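Local coordinates for hypothetical leucine rich repeat protein (Pseudoflavonifractor capillosus, PDB 4OJU) that is of unknown function but, as a BspA-type leucine-rich repeat region of a larger SLH-domain protein, probably binds other proteins, at residues A[21-26]-A[54-59]; A[59-64]-A[80-85]. All coordinates share one frame; numbering follows the deposited sequence.

The two contacts follow one another along the chain: contact 1 closes at G59, which also opens contact 2, and their centres lie about 13 Å apart. In contact 1, strand 24-29 of the antiparallel N-terminal strands pairs in parallel with strand 52-58. Contact 2 then joins the turn after strand 52-58 to its counterpart after strand 79-80, the next parallel strand of the same mixed sheet. I58 joins them: its O lies 2.7 Å from G81 N, a probable hydrogen bond, and its CG2 packs on A84 CB. The N-terminal strands lie against one end of the repeat stack, where they probably serve as a cap, and one hydrophobic core runs through both contacts.

Contact 1 of 2, residues A[21-26]-A[54-59]; sequences DGTATL and PVTVIG
A24 pairs with P54 and T56 through its backbone: A24 N donates to P54 O at 2.8 Å, and A24 O accepts from T56 N at 2.9 Å. Further along, L26 N bonds to V57 O, and G59 N closes the ladder on L26 O at 2.7 Å. A24 lies beside V55 but T25 beside V57, leaving T56 as the extra residue of a beta bulge.

Among polar side chains, T23 and T56 cross at about a right angle, each with OG1 between its backbone N and carbonyl carbon (chi1 70° and 64°). One water links T23 OG1 (2.9 Å), T25 OG1 (held also by W19) and T56 OG1; threonine suits all three places, offering a hydroxyl on a beta-branched chain. T23 OG1 donates to D21 OD1 at 2.7 Å, beside the T23 N bond of an Asx turn, while G22 takes the positive phi between them. An alanine at T23 would probably leave the water one partner short, take one of two donors from D21 OD1 and open a gap beside the T56 methyl.

A24, V55, L26 and I58 turn inward, I58 CD1 alongside L26 CB; on the other face T25 CG2 lies 4.0 Å from V57 CG1. Strand 24-29 adding in parallel to strand 52-58, at the start of the repeat region's parallel strands, is consistent with an N-terminal cap on a leucine-rich repeat solenoid.

Contact 2 of 2, residues A[59-64]-A[80-85]; sequences GEKAFE and IGRLAF
F63 and F85 meet in an offset stack at the tightly packed end, their centroids 4.7 Å apart and planes at 23°. F85 CE1 lies over one face of the F63 ring; Y29 and F108 extend the row. Next to the stack F63 N donates to A84 O at 2.8 Å; farther along the turns K61 N bonds to R82 O at 3.0 Å. At G81 a side chain would run into E60 N.

Two type II turns, G59 to A62 and G81 to A84, are thus stacked as in successive coils of a leucine-rich repeat solenoid.

Away from the rings packing within the chain is looser; E60 is exposed, while the second subunit covers K61, R82 and L83. E60 and R82 run extended side by side to a salt bridge, E60 OE2 to R82 NH1 2.7 Å, with the carboxylate turned 88° from the guanidinium plane. R82 NH1 also pairs with E65 of the second subunit, and R82 NE with E105, which binds magnesium in a crystal of this protein, though none is bound to this chain here. K61 CE lies 3.7 Å from L83 CD1, but K61 NZ goes to E64 of the second subunit, whose Y87 makes a cation-pi contact with R82.

Contact 1 of 2, residues A[21-26]-A[54-59]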
loop_
_atom_site.group_PDB
_atom_site.type_symbol
_atom_site.label_atom_id
_atom_site.label_comp_id
_atom_site.label_asym_id
_atom_site.label_seq_id
_atom_site.Cartn_x
_atom_site.Cartn_y
_atom_site.Cartn_z
ATOM N N ASP A 21 -17.763 -3.027 -34.014
ATOM C CA ASP A 21 -17.591 -4.473 -33.777
ATOM C C ASP A 21 -18.853 -5.103 -33.103
ATOM O O ASP A 21 -18.836 -6.288 -32.792
ATOM C CB ASP A 21 -16.317 -4.773 -32.966
ATOM C CG ASP A 21 -16.309 -4.420 -31.495
ATOM O OD1 ASP A 21 -17.277 -3.794 -31.024
ATOM O OD2 ASP A 21 -15.329 -4.756 -30.815
ATOM N N GLY A 22 -19.908 -4.310 -32.903
ATOM C CA GLY A 22 -21.183 -4.762 -32.350
ATOM C C GLY A 22 -21.243 -4.846 -30.840
ATOM O O GLY A 22 -22.129 -5.509 -30.302
ATOM N N THR A 23 -20.307 -4.197 -30.141
ATOM C CA THR A 23 -20.298 -4.207 -28.679
ATOM C C THR A 23 -20.471 -2.785 -28.152
ATOM O O THR A 23 -20.255 -1.819 -28.886
ATOM C CB THR A 23 -19.009 -4.843 -28.118
ATOM O OG1 THR A 23 -17.911 -3.972 -28.370
ATOM C CG2 THR A 23 -18.731 -6.241 -28.686
ATOM N N ALA A 24 -20.832 -2.663 -26.886
ATOM C CA ALA A 24 -21.008 -1.364 -26.274
ATOM C C ALA A 24 -20.093 -1.198 -25.065
ATOM O O ALA A 24 -19.838 -2.155 -24.330
ATOM C CB ALA A 24 -22.452 -1.173 -25.859
ATOM N N THR A 25 -19.590 0.018 -24.881
ATOM C CA THR A 25 -18.778 0.375 -23.724
ATOM C C THR A 25 -19.556 1.368 -22.900
ATOM O O THR A 25 -20.078 2.347 -23.464
ATOM C CB THR A 25 -17.420 0.989 -24.176
ATOM O OG1 THR A 25 -16.682 -0.004 -24.867
ATOM C CG2 THR A 25 -16.570 1.540 -22.999
ATOM N N LEU A 26 -19.621 1.134 -21.571
ATOM C CA LEU A 26 -20.228 2.078 -20.632
ATOM C C LEU A 26 -19.166 3.149 -20.412
ATOM O O LEU A 26 -18.140 2.871 -19.781
ATOM C CB LEU A 26 -20.644 1.377 -19.317
ATOM C CG LEU A 26 -21.576 2.164 -18.366
ATOM C CD1 LEU A 26 -22.234 1.244 -17.390
ATOM C CD2 LEU A 26 -20.828 3.247 -17.572
ATOM N N PRO A 54 -24.482 -5.941 -26.667
ATOM C CA PRO A 54 -24.048 -6.283 -25.311
ATOM C C PRO A 54 -23.077 -5.237 -24.741
ATOM O O PRO A 54 -22.249 -4.688 -25.468
ATOM C CB PRO A 54 -23.364 -7.643 -25.499
ATOM C CG PRO A 54 -22.829 -7.621 -26.896
ATOM C CD PRO A 54 -23.834 -6.804 -27.688
ATOM N N VAL A 55 -23.180 -4.972 -23.441
ATOM C CA VAL A 55 -22.280 -4.051 -22.737
ATOM C C VAL A 55 -21.078 -4.888 -22.313
ATOM O O VAL A 55 -21.157 -5.638 -21.340
ATOM C CB VAL A 55 -22.998 -3.366 -21.549
ATOM C CG1 VAL A 55 -22.024 -2.477 -20.769
ATOM C CG2 VAL A 55 -24.223 -2.577 -22.036
ATOM N N THR A 56 -19.991 -4.796 -23.055
ATOM C CA THR A 56 -18.855 -5.687 -22.806
ATOM C C THR A 56 -17.708 -5.030 -22.037
ATOM O O THR A 56 -16.793 -5.730 -21.581
ATOM C CB THR A 56 -18.342 -6.234 -24.148
ATOM O OG1 THR A 56 -17.848 -5.147 -24.919
ATOM C CG2 THR A 56 -19.432 -7.007 -24.937
ATOM N N VAL A 57 -17.720 -3.710 -21.925
ATOM C CA VAL A 57 -16.626 -2.986 -21.251
ATOM C C VAL A 57 -17.179 -1.877 -20.369
ATOM O O VAL A 57 -18.089 -1.146 -20.783
ATOM C CB VAL A 57 -15.605 -2.377 -22.295
ATOM C CG1 VAL A 57 -14.483 -1.567 -21.620
ATOM C CG2 VAL A 57 -15.001 -3.441 -23.196
ATOM N N ILE A 58 -16.587 -1.714 -19.168
ATOM C CA ILE A 58 -16.802 -0.553 -18.321
ATOM C C ILE A 58 -15.618 0.340 -18.648
ATOM O O ILE A 58 -14.475 -0.039 -18.382
ATOM C CB ILE A 58 -16.945 -0.854 -16.802
ATOM C CG1 ILE A 58 -18.010 -1.953 -16.499
ATOM C CG2 ILE A 58 -17.229 0.451 -16.029
ATOM C CD1 ILE A 58 -19.444 -1.738 -17.150
ATOM N N GLY A 59 -15.878 1.459 -19.297
ATOM C CA GLY A 59 -14.822 2.347 -19.767
ATOM C C GLY A 59 -13.971 2.980 -18.682
ATOM O O GLY A 59 -14.359 3.050 -17.502
HETATM O O HOH W 1 -17.276 -2.457 -25.974
#

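Contact 2 of 2, residues A[59-64]-A[80-85]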
loop_
_atom_site.group_PDB
_atom_site.type_symbol
_atom_site.label_atom_id
_atom_site.label_comp_id
_atom_site.label_asym_id
_atom_site.label_seq_id
_atom_site.Cartn_x
_atom_site.Cartn_y
_atom_site.Cartn_z
ATOM N N GLY A 59 -15.878 1.459 -19.297
ATOM C CA GLY A 59 -14.822 2.347 -19.767
ATOM C C GLY A 59 -13.971 2.980 -18.682
ATOM O O GLY A 59 -14.359 3.050 -17.502
ATOM N N GLU A 60 -12.801 3.452 -19.097
ATOM C CA GLU A 60 -11.839 4.147 -18.250
ATOM C C GLU A 60 -12.539 5.311 -17.515
ATOM O O GLU A 60 -13.264 6.092 -18.149
ATOM C CB GLU A 60 -10.685 4.661 -19.133
ATOM C CG GLU A 60 -9.644 5.490 -18.376
ATOM C CD GLU A 60 -8.424 5.890 -19.186
ATOM O OE1 GLU A 60 -8.468 5.778 -20.430
ATOM O OE2 GLU A 60 -7.426 6.333 -18.575
ATOM N N LYS A 61 -12.381 5.378 -16.173
ATOM C CA LYS A 61 -12.956 6.435 -15.328
ATOM C C LYS A 61 -14.480 6.601 -15.455
ATOM O O LYS A 61 -14.976 7.649 -15.047
ATOM C CB LYS A 61 -12.290 7.805 -15.655
ATOM C CG LYS A 61 -10.805 7.891 -15.342
ATOM C CD LYS A 61 -10.205 9.185 -15.894
ATOM C CE LYS A 61 -8.818 9.418 -15.336
ATOM N NZ LYS A 61 -8.224 10.714 -15.763
ATOM N N ALA A 62 -15.233 5.585 -15.934
ATOM C CA ALA A 62 -16.683 5.737 -16.138
ATOM C C ALA A 62 -17.430 6.186 -14.867
ATOM O O ALA A 62 -18.326 7.022 -14.952
ATOM C CB ALA A 62 -17.294 4.436 -16.665
ATOM N N PHE A 63 -17.049 5.634 -13.695
ATOM C CA PHE A 63 -17.687 5.940 -12.408
ATOM C C PHE A 63 -16.771 6.695 -11.468
ATOM O O PHE A 63 -17.047 6.738 -10.274
ATOM C CB PHE A 63 -18.104 4.640 -11.700
ATOM C CG PHE A 63 -19.266 3.915 -12.319
ATOM C CD1 PHE A 63 -19.083 3.083 -13.422
ATOM C CD2 PHE A 63 -20.537 4.023 -11.775
ATOM C CE1 PHE A 63 -20.152 2.380 -13.965
ATOM C CE2 PHE A 63 -21.602 3.313 -12.314
ATOM C CZ PHE A 63 -21.412 2.517 -13.416
ATOM N N GLU A 64 -15.702 7.292 -11.985
ATOM C CA GLU A 64 -14.712 7.994 -11.170
ATOM C C GLU A 64 -15.340 9.039 -10.273
ATOM O O GLU A 64 -16.097 9.877 -10.763
ATOM C CB GLU A 64 -13.677 8.682 -12.085
ATOM C CG GLU A 64 -12.502 9.301 -11.357
ATOM C CD GLU A 64 -11.691 10.327 -12.127
ATOM O OE1 GLU A 64 -12.181 10.816 -13.174
ATOM O OE2 GLU A 64 -10.634 10.742 -11.600
ATOM N N ILE A 80 -13.028 -4.434 -17.243
ATOM C CA ILE A 80 -13.281 -3.220 -16.458
ATOM C C ILE A 80 -12.056 -2.366 -16.673
ATOM O O ILE A 80 -10.943 -2.824 -16.406
ATOM C CB ILE A 80 -13.578 -3.534 -14.972
ATOM C CG1 ILE A 80 -14.928 -4.294 -14.860
ATOM C CG2 ILE A 80 -13.604 -2.238 -14.131
ATOM C CD1 ILE A 80 -15.174 -4.914 -13.505
ATOM N N GLY A 81 -12.279 -1.159 -17.195
ATOM C CA GLY A 81 -11.229 -0.237 -17.587
ATOM C C GLY A 81 -10.471 0.405 -16.445
ATOM O O GLY A 81 -10.847 0.302 -15.274
ATOM N N ARG A 82 -9.415 1.104 -16.816
ATOM C CA ARG A 82 -8.527 1.810 -15.903
ATOM C C ARG A 82 -9.304 2.841 -15.069
ATOM O O ARG A 82 -10.078 3.609 -15.626
ATOM C CB ARG A 82 -7.423 2.494 -16.730
ATOM C CG ARG A 82 -6.500 3.382 -15.911
ATOM C CD ARG A 82 -5.411 3.992 -16.781
ATOM N NE ARG A 82 -4.568 4.874 -15.964
ATOM C CZ ARG A 82 -4.749 6.187 -15.862
ATOM N NH1 ARG A 82 -5.711 6.790 -16.552
ATOM N NH2 ARG A 82 -3.956 6.911 -15.082
ATOM N N LEU A 83 -9.132 2.837 -13.735
ATOM C CA LEU A 83 -9.809 3.789 -12.837
ATOM C C LEU A 83 -11.341 3.808 -13.023
ATOM O O LEU A 83 -11.951 4.799 -12.682
ATOM C CB LEU A 83 -9.237 5.219 -13.070
ATOM C CG LEU A 83 -7.791 5.434 -12.679
ATOM C CD1 LEU A 83 -7.242 6.731 -13.253
ATOM C CD2 LEU A 83 -7.647 5.498 -11.169
ATOM N N ALA A 84 -11.960 2.731 -13.526
ATOM C CA ALA A 84 -13.411 2.723 -13.801
ATOM C C ALA A 84 -14.236 3.099 -12.576
ATOM O O ALA A 84 -15.182 3.863 -12.696
ATOM C CB ALA A 84 -13.853 1.358 -14.317
ATOM N N PHE A 85 -13.865 2.581 -11.389
ATOM C CA PHE A 85 -14.592 2.881 -10.152
ATOM C C PHE A 85 -13.698 3.566 -9.119
ATOM O O PHE A 85 -13.964 3.475 -7.918
ATOM C CB PHE A 85 -15.162 1.592 -9.549
ATOM C CG PHE A 85 -16.164 0.913 -10.437
ATOM C CD1 PHE A 85 -17.503 1.279 -10.405
ATOM C CD2 PHE A 85 -15.771 -0.096 -11.309
ATOM C CE1 PHE A 85 -18.430 0.644 -11.223
ATOM C CE2 PHE A 85 -16.703 -0.741 -12.116
ATOM C CZ PHE A 85 -18.020 -0.340 -12.096
#